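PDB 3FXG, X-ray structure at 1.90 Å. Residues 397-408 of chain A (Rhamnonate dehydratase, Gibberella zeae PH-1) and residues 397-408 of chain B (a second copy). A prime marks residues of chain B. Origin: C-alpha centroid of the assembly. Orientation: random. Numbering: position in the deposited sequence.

Chain A (397-408) LIPSDYLFKVPE
Chain B 397-408: LIPSDYLFKVPE

Two copies of one segment of rhamnonate dehydratase pack about an approximate twofold axis that passes near Leu403 and Leu403′, whose CA atoms lie 5.5 Å apart. From this crossing the register runs antiparallel: Tyr402 CA lies 6.9 Å from Val406′ CA, and Ile398 CA lies 7.3 Å from Pro407′ CA, with the reciprocal pairs nearly identical. Each chain begins as a strand (397-399, phi/psi near -80/115 at Leu397 and -56/140 at Pro399), turns at Ser400 (-78/0), and winds into a 3-10 segment, 401-404. Its i to i+3 bonds are Leu403 N to Ser400 O, 3.0 Å, and Phe404 N to Asp401 O, 3.0 Å; Lys405 N to Tyr402 O, 3.2 Å, follows. The chain then extends through Lys405 (-86/72), Val406 (-74/129) and Pro407 (-65/153).

The main bump is Tyr402, chi1 p (77°) and chi2 94°, its CA-to-CB bond pointing toward the partner. Its ring fills a hollow lined by the carbonyls of Leu403′ and Lys405′, Val406′ CA and the Pro407′ ring. Over one face lie Val406′ CA, 4.2 Å from the ring centroid of Tyr402, and Pro407′ CD, 4.0 Å from that centroid; both are CH-pi contacts, in which weakly polarised C-H groups meet the pi cloud. At the ring edge, Tyr402 CE1 comes within 3.6 Å of Leu403′ O. Tyr402′ (chi1 79°, p) occupies the matching hollow in the first chain.

Beside each tyrosine, Ile398 (chi1 m, chi2 t) also points toward the partner and fits against the Val406′-Pro407′ ridge: Ile398 CD1 meets Val406′ CG2 at 3.7 Å, and Ile398 CG2 meets Pro407′ CG at 3.5 Å. Val406 adopts chi1 p, and the Pro407 ring is C-gamma endo. At the centre, Leu403 (m, t) starts sideways, but its end bends inward, bringing Leu403 CD2 to 4.0 Å from Leu403′ CD2. Phe404 (chi1 m) points away. The end of Lys405 leads away, while its carbonyl faces the partner's ring: Lys405 O is 3.5 Å from Tyr402′ CD1.

No direct hydrogen bond joins the stretches; three waters supply the polar links. The O atom of water 1 lies 2.8 Å from Tyr402 O and 2.7 Å from Tyr402′ O and donates to both, bridging the two carbonyls. The O atom of water 2 lies 2.7 Å from Leu403′ O, to which it donates, and 2.6 Å from Tyr402 OH, also hydrogen-bonded; the O atom of water 3 repeats this bridge, 2.8 Å from Leu403 O, to which it donates, and 2.7 Å from Tyr402′ OH. The contact buries 605 Å² in all.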

ATOM      1  N   LEU A 397      40.437  35.633 -17.364  1.00 31.07           N
ATOM      2  CA  LEU A 397      40.054  34.340 -17.910  1.00 28.67           C
ATOM      3  C   LEU A 397      41.274  33.504 -18.258  1.00 27.86           C
ATOM      4  O   LEU A 397      42.053  33.848 -19.148  1.00 27.89           O
ATOM      5  CB  LEU A 397      39.172  34.519 -19.148  1.00 27.28           C
ATOM      6  CG  LEU A 397      37.794  35.133 -18.889  1.00 27.09           C
ATOM      7  CD1 LEU A 397      37.073  35.338 -20.209  1.00 26.46           C
ATOM      8  CD2 LEU A 397      36.985  34.224 -17.972  1.00 25.82           C
ATOM      9  N   ILE A 398      41.424  32.396 -17.544  1.00 24.96           N
ATOM     10  CA  ILE A 398      42.545  31.493 -17.738  1.00 23.54           C
ATOM     11  C   ILE A 398      42.200  30.364 -18.702  1.00 22.34           C
ATOM     12  O   ILE A 398      41.367  29.512 -18.392  1.00 20.18           O
ATOM     13  CB  ILE A 398      42.968  30.872 -16.392  1.00 22.60           C
ATOM     14  CG1 ILE A 398      43.227  31.982 -15.372  1.00 23.70           C
ATOM     15  CG2 ILE A 398      44.204  30.016 -16.577  1.00 23.17           C
ATOM     16  CD1 ILE A 398      43.448  31.477 -13.963  1.00 24.26           C
ATOM     17  N   PRO A 399      42.831  30.345 -19.888  1.00 20.92           N
ATOM     18  CA  PRO A 399      42.552  29.281 -20.858  1.00 20.25           C
ATOM     19  C   PRO A 399      42.816  27.937 -20.176  1.00 19.37           C
ATOM     20  O   PRO A 399      43.774  27.805 -19.414  1.00 17.83           O
ATOM     21  CB  PRO A 399      43.551  29.569 -21.977  1.00 22.08           C
ATOM     22  CG  PRO A 399      43.686  31.060 -21.922  1.00 22.81           C
ATOM     23  CD  PRO A 399      43.794  31.314 -20.437  1.00 23.68           C
ATOM     24  N   SER A 400      41.969  26.949 -20.439  1.00 17.34           N
ATOM     25  CA  SER A 400      42.122  25.638 -19.814  1.00 17.37           C
ATOM     26  C   SER A 400      43.215  24.782 -20.447  1.00 18.28           C
ATOM     27  O   SER A 400      43.457  23.656 -20.012  1.00 17.82           O
ATOM     28  CB  SER A 400      40.790  24.886 -19.859  1.00 15.83           C
ATOM     29  OG  SER A 400      40.352  24.711 -21.193  1.00 18.08           O
ATOM     30  N   ASP A 401      43.877  25.332 -21.464  1.00 18.83           N
ATOM     31  CA  ASP A 401      44.947  24.646 -22.192  1.00 20.87           C
ATOM     32  C   ASP A 401      45.996  23.940 -21.329  1.00 19.27           C
ATOM     33  O   ASP A 401      46.413  22.826 -21.642  1.00 19.19           O
ATOM     34  CB  ASP A 401      45.658  25.643 -23.114  1.00 23.81           C
ATOM     35  CG  ASP A 401      44.754  26.176 -24.215  1.00 29.16           C
ATOM     36  OD1 ASP A 401      43.577  26.491 -23.935  1.00 31.89           O
ATOM     37  OD2 ASP A 401      45.228  26.293 -25.363  1.00 33.98           O
ATOM     38  N   TYR A 402      46.426  24.586 -20.250  1.00 18.10           N
ATOM     39  CA  TYR A 402      47.451  24.011 -19.384  1.00 18.15           C
ATOM     40  C   TYR A 402      47.080  22.645 -18.809  1.00 18.75           C
ATOM     41  O   TYR A 402      47.954  21.825 -18.534  1.00 16.90           O
ATOM     42  CB  TYR A 402      47.781  24.983 -18.243  1.00 17.96           C
ATOM     43  CG  TYR A 402      46.766  25.022 -17.122  1.00 19.31           C
ATOM     44  CD1 TYR A 402      46.923  24.227 -15.984  1.00 19.19           C
ATOM     45  CD2 TYR A 402      45.649  25.854 -17.193  1.00 17.14           C
ATOM     46  CE1 TYR A 402      45.995  24.264 -14.943  1.00 19.50           C
ATOM     47  CE2 TYR A 402      44.715  25.897 -16.158  1.00 17.79           C
ATOM     48  CZ  TYR A 402      44.893  25.102 -15.040  1.00 18.84           C
ATOM     49  OH  TYR A 402      43.972  25.140 -14.018  1.00 17.99           O
ATOM     50  N   LEU A 403      45.784  22.401 -18.635  1.00 17.18           N
ATOM     51  CA  LEU A 403      45.308  21.139 -18.079  1.00 18.75           C
ATOM     52  C   LEU A 403      45.569  19.939 -18.986  1.00 20.58           C
ATOM     53  O   LEU A 403      45.490  18.789 -18.545  1.00 21.84           O
ATOM     54  CB  LEU A 403      43.808  21.235 -17.784  1.00 18.16           C
ATOM     55  CG  LEU A 403      43.391  22.154 -16.635  1.00 17.12           C
ATOM     56  CD1 LEU A 403      41.886  22.374 -16.672  1.00 17.61           C
ATOM     57  CD2 LEU A 403      43.816  21.538 -15.307  1.00 16.75           C
ATOM     58  N   PHE A 404      45.888  20.206 -20.247  1.00 20.35           N
ATOM     59  CA  PHE A 404      46.128  19.136 -21.203  1.00 22.78           C
ATOM     60  C   PHE A 404      47.594  18.976 -21.588  1.00 24.23           C
ATOM     61  O   PHE A 404      47.931  18.155 -22.439  1.00 25.61           O
ATOM     62  CB  PHE A 404      45.272  19.379 -22.444  1.00 21.40           C
ATOM     63  CG  PHE A 404      43.822  19.623 -22.128  1.00 21.08           C
ATOM     64  CD1 PHE A 404      43.020  18.597 -21.638  1.00 22.12           C
ATOM     65  CD2 PHE A 404      43.267  20.889 -22.282  1.00 21.33           C
ATOM     66  CE1 PHE A 404      41.685  18.830 -21.305  1.00 22.49           C
ATOM     67  CE2 PHE A 404      41.937  21.132 -21.954  1.00 22.36           C
ATOM     68  CZ  PHE A 404      41.144  20.102 -21.464  1.00 21.00           C
ATOM     69  N   LYS A 405      48.464  19.758 -20.957  1.00 26.61           N
ATOM     70  CA  LYS A 405      49.896  19.679 -21.228  1.00 29.58           C
ATOM     71  C   LYS A 405      50.529  18.602 -20.355  1.00 30.19           C
ATOM     72  O   LYS A 405      51.248  18.902 -19.399  1.00 28.89           O
ATOM     73  CB  LYS A 405      50.572  21.027 -20.956  1.00 32.10           C
ATOM     74  CG  LYS A 405      50.620  21.964 -22.155  1.00 36.50           C
ATOM     75  CD  LYS A 405      49.236  22.292 -22.681  1.00 40.09           C
ATOM     76  CE  LYS A 405      49.315  23.123 -23.955  1.00 42.06           C
ATOM     77  NZ  LYS A 405      50.028  24.410 -23.742  1.00 44.11           N
ATOM     78  N   VAL A 406      50.253  17.346 -20.685  1.00 31.52           N
ATOM     79  CA  VAL A 406      50.788  16.223 -19.929  1.00 33.50           C
ATOM     80  C   VAL A 406      52.271  16.027 -20.235  1.00 34.67           C
ATOM     81  O   VAL A 406      52.674  15.959 -21.397  1.00 33.45           O
ATOM     82  CB  VAL A 406      50.018  14.919 -20.251  1.00 33.95           C
ATOM     83  CG1 VAL A 406      50.001  14.679 -21.751  1.00 36.21           C
ATOM     84  CG2 VAL A 406      50.657  13.741 -19.532  1.00 33.81           C
ATOM     85  N   PRO A 407      53.106  15.948 -19.190  1.00 35.66           N
ATOM     86  CA  PRO A 407      54.544  15.760 -19.393  1.00 37.69           C
ATOM     87  C   PRO A 407      54.872  14.416 -20.033  1.00 39.31           C
ATOM     88  O   PRO A 407      54.122  13.450 -19.890  1.00 39.45           O
ATOM     89  CB  PRO A 407      55.110  15.894 -17.980  1.00 37.11           C
ATOM     90  CG  PRO A 407      53.993  15.398 -17.120  1.00 37.15           C
ATOM     91  CD  PRO A 407      52.782  16.035 -17.755  1.00 35.72           C
ATOM     92  N   GLU A 408      55.989  14.366 -20.751  1.00 42.30           N
ATOM     93  CA  GLU A 408      56.430  13.142 -21.411  1.00 44.95           C
ATOM     94  C   GLU A 408      57.067  12.185 -20.410  1.00 45.22           C
ATOM     95  O   GLU A 408      56.626  11.018 -20.348  1.00 45.62           O
ATOM     96  CB  GLU A 408      57.438  13.470 -22.517  1.00 47.36           C
ATOM     97  CG  GLU A 408      56.824  14.123 -23.744  1.00 51.14           C
ATOM     98  CD  GLU A 408      55.806  13.227 -24.425  1.00 53.60           C
ATOM     99  OE1 GLU A 408      56.168  12.089 -24.794  1.00 54.89           O
ATOM    100  OE2 GLU A 408      54.646  13.660 -24.592  1.00 55.60           O
TER
ATOM    101  N   LEU B 397      54.218   6.258 -14.588  1.00 25.77           N
ATOM    102  CA  LEU B 397      53.459   6.994 -13.579  1.00 25.19           C
ATOM    103  C   LEU B 397      53.755   8.488 -13.668  1.00 24.01           C
ATOM    104  O   LEU B 397      54.824   8.951 -13.269  1.00 25.04           O
ATOM    105  CB  LEU B 397      53.781   6.478 -12.173  1.00 24.84           C
ATOM    106  CG  LEU B 397      53.434   5.010 -11.889  1.00 25.62           C
ATOM    107  CD1 LEU B 397      53.624   4.716 -10.409  1.00 27.11           C
ATOM    108  CD2 LEU B 397      52.002   4.729 -12.289  1.00 25.12           C
ATOM    109  N   ILE B 398      52.791   9.233 -14.194  1.00 20.94           N
ATOM    110  CA  ILE B 398      52.923  10.672 -14.367  1.00 20.27           C
ATOM    111  C   ILE B 398      52.456  11.454 -13.148  1.00 19.39           C
ATOM    112  O   ILE B 398      51.278  11.412 -12.791  1.00 17.71           O
ATOM    113  CB  ILE B 398      52.100  11.142 -15.576  1.00 20.54           C
ATOM    114  CG1 ILE B 398      52.524  10.366 -16.822  1.00 20.65           C
ATOM    115  CG2 ILE B 398      52.272  12.643 -15.774  1.00 21.16           C
ATOM    116  CD1 ILE B 398      51.615  10.577 -18.009  1.00 21.41           C
ATOM    117  N   PRO B 399      53.372  12.186 -12.493  1.00 19.17           N
ATOM    118  CA  PRO B 399      52.984  12.969 -11.315  1.00 19.00           C
ATOM    119  C   PRO B 399      51.868  13.935 -11.716  1.00 18.87           C
ATOM    120  O   PRO B 399      51.891  14.491 -12.816  1.00 17.39           O
ATOM    121  CB  PRO B 399      54.272  13.703 -10.945  1.00 19.33           C
ATOM    122  CG  PRO B 399      55.349  12.777 -11.445  1.00 20.65           C
ATOM    123  CD  PRO B 399      54.809  12.342 -12.781  1.00 19.96           C
ATOM    124  N   SER B 400      50.895  14.136 -10.834  1.00 17.02           N
ATOM    125  CA  SER B 400      49.776  15.024 -11.141  1.00 17.78           C
ATOM    126  C   SER B 400      50.098  16.506 -10.967  1.00 18.31           C
ATOM    127  O   SER B 400      49.244  17.360 -11.194  1.00 17.59           O
ATOM    128  CB  SER B 400      48.573  14.659 -10.269  1.00 17.25           C
ATOM    129  OG  SER B 400      48.906  14.748  -8.896  1.00 17.28           O
ATOM    130  N   ASP B 401      51.333  16.805 -10.575  1.00 19.05           N
ATOM    131  CA  ASP B 401      51.765  18.185 -10.355  1.00 20.36           C
ATOM    132  C   ASP B 401      51.400  19.180 -11.457  1.00 18.49           C
ATOM    133  O   ASP B 401      51.007  20.308 -11.167  1.00 18.90           O
ATOM    134  CB  ASP B 401      53.279  18.230 -10.136  1.00 22.83           C
ATOM    135  CG  ASP B 401      53.714  17.452  -8.915  1.00 27.61           C
ATOM    136  OD1 ASP B 401      54.919  17.480  -8.593  1.00 30.69           O
ATOM    137  OD2 ASP B 401      52.852  16.811  -8.276  1.00 29.69           O
ATOM    138  N   TYR B 402      51.532  18.768 -12.711  1.00 17.62           N
ATOM    139  CA  TYR B 402      51.244  19.648 -13.843  1.00 18.63           C
ATOM    140  C   TYR B 402      49.819  20.207 -13.851  1.00 18.82           C
ATOM    141  O   TYR B 402      49.564  21.276 -14.411  1.00 19.59           O
ATOM    142  CB  TYR B 402      51.523  18.910 -15.159  1.00 17.92           C
ATOM    143  CG  TYR B 402      50.440  17.938 -15.585  1.00 17.80           C
ATOM    144  CD1 TYR B 402      49.415  18.340 -16.439  1.00 18.82           C
ATOM    145  CD2 TYR B 402      50.436  16.619 -15.129  1.00 18.23           C
ATOM    146  CE1 TYR B 402      48.410  17.455 -16.834  1.00 17.79           C
ATOM    147  CE2 TYR B 402      49.434  15.725 -15.516  1.00 18.53           C
ATOM    148  CZ  TYR B 402      48.426  16.151 -16.368  1.00 18.38           C
ATOM    149  OH  TYR B 402      47.431  15.277 -16.750  1.00 18.33           O
ATOM    150  N   LEU B 403      48.891  19.489 -13.228  1.00 18.39           N
ATOM    151  CA  LEU B 403      47.496  19.919 -13.186  1.00 18.87           C
ATOM    152  C   LEU B 403      47.276  21.133 -12.299  1.00 20.16           C
ATOM    153  O   LEU B 403      46.216  21.761 -12.348  1.00 20.70           O
ATOM    154  CB  LEU B 403      46.611  18.770 -12.700  1.00 18.95           C
ATOM    155  CG  LEU B 403      46.512  17.576 -13.651  1.00 17.61           C
ATOM    156  CD1 LEU B 403      45.891  16.384 -12.936  1.00 19.53           C
ATOM    157  CD2 LEU B 403      45.686  17.974 -14.865  1.00 19.19           C
ATOM    158  N   PHE B 404      48.276  21.464 -11.491  1.00 20.30           N
ATOM    159  CA  PHE B 404      48.164  22.597 -10.586  1.00 22.75           C
ATOM    160  C   PHE B 404      49.059  23.766 -10.988  1.00 24.33           C
ATOM    161  O   PHE B 404      49.166  24.750 -10.262  1.00 24.35           O
ATOM    162  CB  PHE B 404      48.484  22.133  -9.165  1.00 23.61           C
ATOM    163  CG  PHE B 404      47.699  20.922  -8.742  1.00 23.32           C
ATOM    164  CD1 PHE B 404      46.316  20.989  -8.594  1.00 23.45           C
ATOM    165  CD2 PHE B 404      48.335  19.705  -8.531  1.00 22.18           C
ATOM    166  CE1 PHE B 404      45.580  19.861  -8.245  1.00 22.24           C
ATOM    167  CE2 PHE B 404      47.609  18.571  -8.181  1.00 22.77           C
ATOM    168  CZ  PHE B 404      46.228  18.647  -8.039  1.00 22.84           C
ATOM    169  N   LYS B 405      49.694  23.651 -12.151  1.00 26.65           N
ATOM    170  CA  LYS B 405      50.566  24.705 -12.659  1.00 28.77           C
ATOM    171  C   LYS B 405      49.733  25.699 -13.464  1.00 28.32           C
ATOM    172  O   LYS B 405      49.833  25.755 -14.690  1.00 25.85           O
ATOM    173  CB  LYS B 405      51.653  24.109 -13.560  1.00 31.33           C
ATOM    174  CG  LYS B 405      52.639  23.181 -12.860  1.00 34.41           C
ATOM    175  CD  LYS B 405      53.441  23.915 -11.799  1.00 37.40           C
ATOM    176  CE  LYS B 405      54.698  23.141 -11.416  1.00 38.75           C
ATOM    177  NZ  LYS B 405      54.407  21.781 -10.884  1.00 39.76           N
ATOM    178  N   VAL B 406      48.909  26.479 -12.773  1.00 29.38           N
ATOM    179  CA  VAL B 406      48.055  27.453 -13.440  1.00 32.41           C
ATOM    180  C   VAL B 406      48.844  28.687 -13.878  1.00 33.82           C
ATOM    181  O   VAL B 406      49.600  29.264 -13.098  1.00 31.95           O
ATOM    182  CB  VAL B 406      46.882  27.887 -12.522  1.00 32.69           C
ATOM    183  CG1 VAL B 406      47.412  28.591 -11.290  1.00 34.47           C
ATOM    184  CG2 VAL B 406      45.927  28.791 -13.286  1.00 33.11           C
ATOM    185  N   PRO B 407      48.684  29.098 -15.146  1.00 36.32           N
ATOM    186  CA  PRO B 407      49.390  30.270 -15.675  1.00 39.03           C
ATOM    187  C   PRO B 407      48.991  31.574 -14.992  1.00 41.09           C
ATOM    188  O   PRO B 407      47.877  31.704 -14.484  1.00 40.92           O
ATOM    189  CB  PRO B 407      49.026  30.248 -17.158  1.00 38.70           C
ATOM    190  CG  PRO B 407      47.667  29.621 -17.161  1.00 37.98           C
ATOM    191  CD  PRO B 407      47.836  28.486 -16.183  1.00 37.09           C
ATOM    192  N   GLU B 408      49.912  32.536 -14.980  1.00 44.43           N
ATOM    193  CA  GLU B 408      49.670  33.836 -14.361  1.00 47.28           C
ATOM    194  C   GLU B 408      48.803  34.734 -15.233  1.00 48.29           C
ATOM    195  O   GLU B 408      47.826  35.307 -14.702  1.00 48.84           O
ATOM    196  CB  GLU B 408      50.994  34.547 -14.073  1.00 49.45           C
ATOM    197  CG  GLU B 408      51.874  33.853 -13.051  1.00 52.95           C
ATOM    198  CD  GLU B 408      53.068  34.697 -12.646  1.00 55.03           C
ATOM    199  OE1 GLU B 408      53.879  34.225 -11.822  1.00 57.22           O
ATOM    200  OE2 GLU B 408      53.194  35.833 -13.152  1.00 55.94           O
TER
HETATM  201  O   HOH W   1      50.188  22.166 -16.923  1.00 18.11           O
HETATM  202  O   HOH W   2      44.408  23.759 -11.872  1.00 21.34           O
HETATM  203  O   HOH W   3      45.489  15.977 -18.464  1.00 18.17           O